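PDB 7EHU: chitin oligosaccharide binding protein NagB2 from Paenibacillus sp. FPU-7, which binds short chitin oligosaccharides such as N,N'-diacetylchitobiose and N,N',N''-triacetylchitotriose, probably delivering them to an ABC transporter as an extracellular solute-binding protein. Local coordinates for residues Y340-N353 against S357-T371. Sequence-based numbering, arbitrary orientation.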
# COMPACT_ATOMS: atom_id res chain seq x y z
N TYR A 340 -15.61 -1.52 -12.21
CA TYR A 340 -14.42 -1.25 -13.04
C TYR A 340 -14.87 -0.54 -14.31
O TYR A 340 -14.97 -1.11 -15.38
CB TYR A 340 -13.66 -2.55 -13.31
CG TYR A 340 -13.08 -3.13 -12.05
CD1 TYR A 340 -11.89 -2.64 -11.53
CD2 TYR A 340 -13.72 -4.15 -11.36
CE1 TYR A 340 -11.34 -3.16 -10.37
CE2 TYR A 340 -13.18 -4.67 -10.20
CZ TYR A 340 -12.01 -4.17 -9.71
OH TYR A 340 -11.49 -4.70 -8.56
N THR A 341 -15.17 0.75 -14.15
CA THR A 341 -15.55 1.59 -15.27
C THR A 341 -14.91 2.96 -15.06
O THR A 341 -14.62 3.35 -13.92
CB THR A 341 -17.09 1.55 -15.40
OG1 THR A 341 -17.51 2.25 -16.57
CG2 THR A 341 -17.77 2.13 -14.16
N LEU A 342 -14.64 3.66 -16.15
CA LEU A 342 -13.90 4.91 -16.02
C LEU A 342 -14.70 5.97 -15.28
O LEU A 342 -14.13 6.89 -14.71
CB LEU A 342 -13.49 5.45 -17.40
CG LEU A 342 -12.49 4.59 -18.17
CD1 LEU A 342 -11.89 5.37 -19.34
CD2 LEU A 342 -11.39 4.06 -17.29
N GLU A 343 -16.00 5.86 -15.26
CA GLU A 343 -16.82 6.79 -14.53
C GLU A 343 -16.65 6.65 -13.02
O GLU A 343 -16.45 7.65 -12.31
CB GLU A 343 -18.07 6.95 -15.42
CG GLU A 343 -19.17 7.86 -14.92
CD GLU A 343 -20.32 8.00 -15.91
OE1 GLU A 343 -20.67 7.57 -16.94
OE2 GLU A 343 -21.18 7.32 -15.18
N ILE A 344 -16.48 5.43 -12.56
CA ILE A 344 -16.21 5.19 -11.14
C ILE A 344 -14.77 5.59 -10.81
O ILE A 344 -14.50 6.26 -9.81
CB ILE A 344 -16.49 3.72 -10.80
CG1 ILE A 344 -17.98 3.38 -10.96
CG2 ILE A 344 -16.01 3.39 -9.38
CD1 ILE A 344 -18.93 4.19 -10.10
N GLN A 345 -13.82 5.18 -11.66
CA GLN A 345 -12.42 5.53 -11.44
C GLN A 345 -12.23 7.04 -11.47
O GLN A 345 -11.41 7.59 -10.71
CB GLN A 345 -11.56 4.88 -12.52
CG GLN A 345 -11.57 3.37 -12.49
CD GLN A 345 -10.31 2.78 -11.89
OE1 GLN A 345 -9.21 3.22 -12.19
NE2 GLN A 345 -10.47 1.78 -11.03
N GLY A 346 -12.95 7.73 -12.35
CA GLY A 346 -12.83 9.17 -12.44
C GLY A 346 -13.42 9.89 -11.24
O GLY A 346 -12.91 10.93 -10.81
N GLU A 347 -14.54 9.37 -10.71
CA GLU A 347 -15.11 9.95 -9.50
C GLU A 347 -14.17 9.75 -8.32
O GLU A 347 -13.98 10.66 -7.50
CB GLU A 347 -16.48 9.33 -9.21
CG GLU A 347 -17.06 9.69 -7.85
CD GLU A 347 -18.56 9.36 -7.68
OE1 GLU A 347 -19.20 8.89 -8.65
OE2 GLU A 347 -19.10 9.59 -6.58
N ALA A 348 -13.53 8.58 -8.24
CA ALA A 348 -12.57 8.32 -7.17
C ALA A 348 -11.38 9.28 -7.24
O ALA A 348 -10.92 9.78 -6.20
CB ALA A 348 -12.09 6.86 -7.24
N LEU A 349 -10.87 9.53 -8.45
CA LEU A 349 -9.78 10.48 -8.62
C LEU A 349 -10.24 11.91 -8.34
O LEU A 349 -9.55 12.66 -7.63
CB LEU A 349 -9.22 10.36 -10.03
CG LEU A 349 -8.14 11.38 -10.39
CD1 LEU A 349 -6.90 11.26 -9.54
CD2 LEU A 349 -7.76 11.25 -11.86
N GLY A 350 -11.40 12.30 -8.87
CA GLY A 350 -11.87 13.67 -8.75
C GLY A 350 -12.14 14.11 -7.32
O GLY A 350 -11.91 15.27 -6.98
N ARG A 351 -12.62 13.20 -6.47
CA ARG A 351 -12.98 13.54 -5.09
C ARG A 351 -11.91 13.18 -4.07
O ARG A 351 -11.59 13.98 -3.19
CB ARG A 351 -14.29 12.85 -4.67
CG ARG A 351 -14.72 13.22 -3.23
CD ARG A 351 -16.01 12.51 -2.81
NE ARG A 351 -17.21 13.19 -3.30
CZ ARG A 351 -18.33 13.38 -2.60
NH1 ARG A 351 -18.44 12.94 -1.35
NH2 ARG A 351 -19.34 14.01 -3.16
N ASP A 352 -11.38 11.97 -4.14
CA ASP A 352 -10.47 11.47 -3.13
C ASP A 352 -9.07 11.37 -3.62
O ASP A 352 -8.22 10.81 -2.91
CB ASP A 352 -10.90 10.11 -2.63
CG ASP A 352 -11.68 10.21 -1.39
OD1 ASP A 352 -11.89 11.35 -0.88
OD2 ASP A 352 -12.00 9.13 -0.90
N ASN A 353 -8.79 11.87 -4.82
CA ASN A 353 -7.45 11.85 -5.32
C ASN A 353 -6.95 10.42 -5.37
O ASN A 353 -5.76 10.17 -5.19
CB ASN A 353 -6.52 12.74 -4.49
CG ASN A 353 -6.62 14.20 -4.91
OD1 ASN A 353 -5.97 14.62 -5.86
ND2 ASN A 353 -7.47 14.94 -4.25
N SER A 357 -6.53 2.67 -11.59
CA SER A 357 -5.94 1.44 -12.12
C SER A 357 -6.26 1.21 -13.58
O SER A 357 -5.65 0.33 -14.20
CB SER A 357 -6.41 0.24 -11.31
OG SER A 357 -7.81 0.14 -11.40
N MET A 358 -7.22 1.95 -14.15
CA MET A 358 -7.67 1.80 -15.52
C MET A 358 -7.19 2.99 -16.34
O MET A 358 -7.06 4.10 -15.82
CB MET A 358 -9.20 1.77 -15.54
CG MET A 358 -9.75 0.49 -14.89
SD MET A 358 -11.54 0.43 -14.87
CE MET A 358 -11.82 0.07 -16.63
N LYS A 359 -6.90 2.73 -17.61
CA LYS A 359 -6.36 3.73 -18.53
C LYS A 359 -7.43 4.69 -19.03
O LYS A 359 -8.59 4.35 -19.18
CB LYS A 359 -5.76 3.02 -19.75
CG LYS A 359 -4.62 2.06 -19.45
CD LYS A 359 -4.23 1.26 -20.68
CE LYS A 359 -3.61 -0.05 -20.34
NZ LYS A 359 -3.47 -0.93 -21.50
N GLY A 360 -7.00 5.91 -19.34
CA GLY A 360 -7.87 6.84 -20.04
C GLY A 360 -8.72 7.76 -19.20
O GLY A 360 -9.58 8.45 -19.76
N VAL A 361 -8.53 7.79 -17.88
CA VAL A 361 -9.27 8.76 -17.06
C VAL A 361 -8.74 10.15 -17.40
O VAL A 361 -7.54 10.39 -17.28
CB VAL A 361 -9.10 8.45 -15.57
CG1 VAL A 361 -9.73 9.55 -14.74
CG2 VAL A 361 -9.65 7.08 -15.23
N PRO A 362 -9.57 11.11 -17.83
CA PRO A 362 -9.04 12.44 -18.15
C PRO A 362 -8.51 13.15 -16.91
O PRO A 362 -8.93 12.89 -15.78
CB PRO A 362 -10.26 13.18 -18.74
CG PRO A 362 -11.23 12.12 -19.10
CD PRO A 362 -11.01 11.02 -18.12
N THR A 363 -7.58 14.07 -17.13
CA THR A 363 -7.08 14.88 -16.03
C THR A 363 -8.25 15.66 -15.44
O THR A 363 -9.04 16.25 -16.19
CB THR A 363 -5.99 15.83 -16.54
OG1 THR A 363 -4.92 15.06 -17.10
CG2 THR A 363 -5.42 16.69 -15.41
N PRO A 364 -8.44 15.66 -14.12
CA PRO A 364 -9.55 16.43 -13.54
C PRO A 364 -9.45 17.91 -13.90
O PRO A 364 -8.36 18.46 -14.02
CB PRO A 364 -9.39 16.20 -12.03
CG PRO A 364 -8.65 14.91 -11.91
CD PRO A 364 -7.71 14.88 -13.09
N ALA A 365 -10.62 18.54 -14.07
CA ALA A 365 -10.65 19.96 -14.41
C ALA A 365 -10.02 20.82 -13.32
O ALA A 365 -9.31 21.80 -13.61
CB ALA A 365 -12.10 20.40 -14.65
N GLU A 366 -10.29 20.48 -12.05
CA GLU A 366 -9.57 21.05 -10.90
C GLU A 366 -8.61 19.99 -10.35
O GLU A 366 -8.89 19.26 -9.40
CB GLU A 366 -10.55 21.54 -9.81
CG GLU A 366 -11.44 20.42 -9.27
CD GLU A 366 -12.34 20.78 -8.10
OE1 GLU A 366 -12.35 21.95 -7.64
OE2 GLU A 366 -12.98 19.84 -7.57
N ALA A 367 -7.44 19.91 -10.97
CA ALA A 367 -6.44 18.92 -10.57
C ALA A 367 -5.67 19.39 -9.33
O ALA A 367 -5.36 20.57 -9.15
CB ALA A 367 -5.50 18.59 -11.73
N ALA A 368 -5.39 18.51 -8.50
CA ALA A 368 -4.90 18.94 -7.21
C ALA A 368 -3.36 19.07 -7.22
O ALA A 368 -2.67 18.18 -7.74
CB ALA A 368 -5.40 17.92 -6.18
N PRO A 369 -2.81 20.19 -6.73
CA PRO A 369 -1.35 20.36 -6.72
C PRO A 369 -0.57 19.22 -6.10
O PRO A 369 0.52 18.86 -6.58
CB PRO A 369 -1.16 21.65 -5.90
CG PRO A 369 -2.41 22.41 -6.04
CD PRO A 369 -3.52 21.43 -6.34
N LEU A 370 -1.06 18.65 -5.01
CA LEU A 370 -0.29 17.59 -4.36
C LEU A 370 -0.23 16.35 -5.24
O LEU A 370 0.81 15.69 -5.35
CB LEU A 370 -0.89 17.29 -2.99
CG LEU A 370 -0.20 16.20 -2.16
CD1 LEU A 370 1.28 16.49 -1.99
CD2 LEU A 370 -0.90 16.07 -0.81
N THR A 371 -1.34 16.03 -5.91
CA THR A 371 -1.32 14.89 -6.83
C THR A 371 -0.39 15.17 -8.01
O THR A 371 0.29 14.26 -8.49
CB THR A 371 -2.76 14.57 -7.23
OG1 THR A 371 -3.43 14.06 -6.05
CG2 THR A 371 -2.84 13.51 -8.33
O HOH W 1 -9.16 17.03 -8.02
O HOH W 2 -2.78 11.48 -4.77
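Gln345 turns its amide out of helix 342-352 onto the backbone of the returning chain. Its OE1 accepts two N-H groups, which define the amide's orientation: Ser357 N, 2.8 Å from OE1, lies in the carbonyl plane on a lone pair, whereas Met358 N, 3.1 Å from the same OE1, sits 52° above that plane. NE2 is only weakly bonded, to Ser357 OG and Glu144 O. Gln345 is bent at chi2 (-103°), and Met358 crosses it at about a right angle, its SD 3.5 Å from Tyr340 C. Beside this buried group Val361 divides its methyls, CG1 3.9 Å from Gly346 CA and CG2 against Gln345 CB and Leu342 CD2. The packing opens toward exposed Gly350, Pro362 and Glu366, where Leu349 CD2 crosses the Pro364 ring, 3.8 Å from its CG. Beyond it, Thr371 OG1 donates to Asn353 OD1 at 2.6 Å, tying the end of one helix to the start of the next. Helix and returning loop thus pack beside the sugar site of a solute-binding fold: helix 44-60 covers Ile344, helix 279-283 touches Asn353, and Ser357 OG bonds to Pro143 O of strand 138-154, its side chain about 8 Å from a bound N-acetylglucosamine.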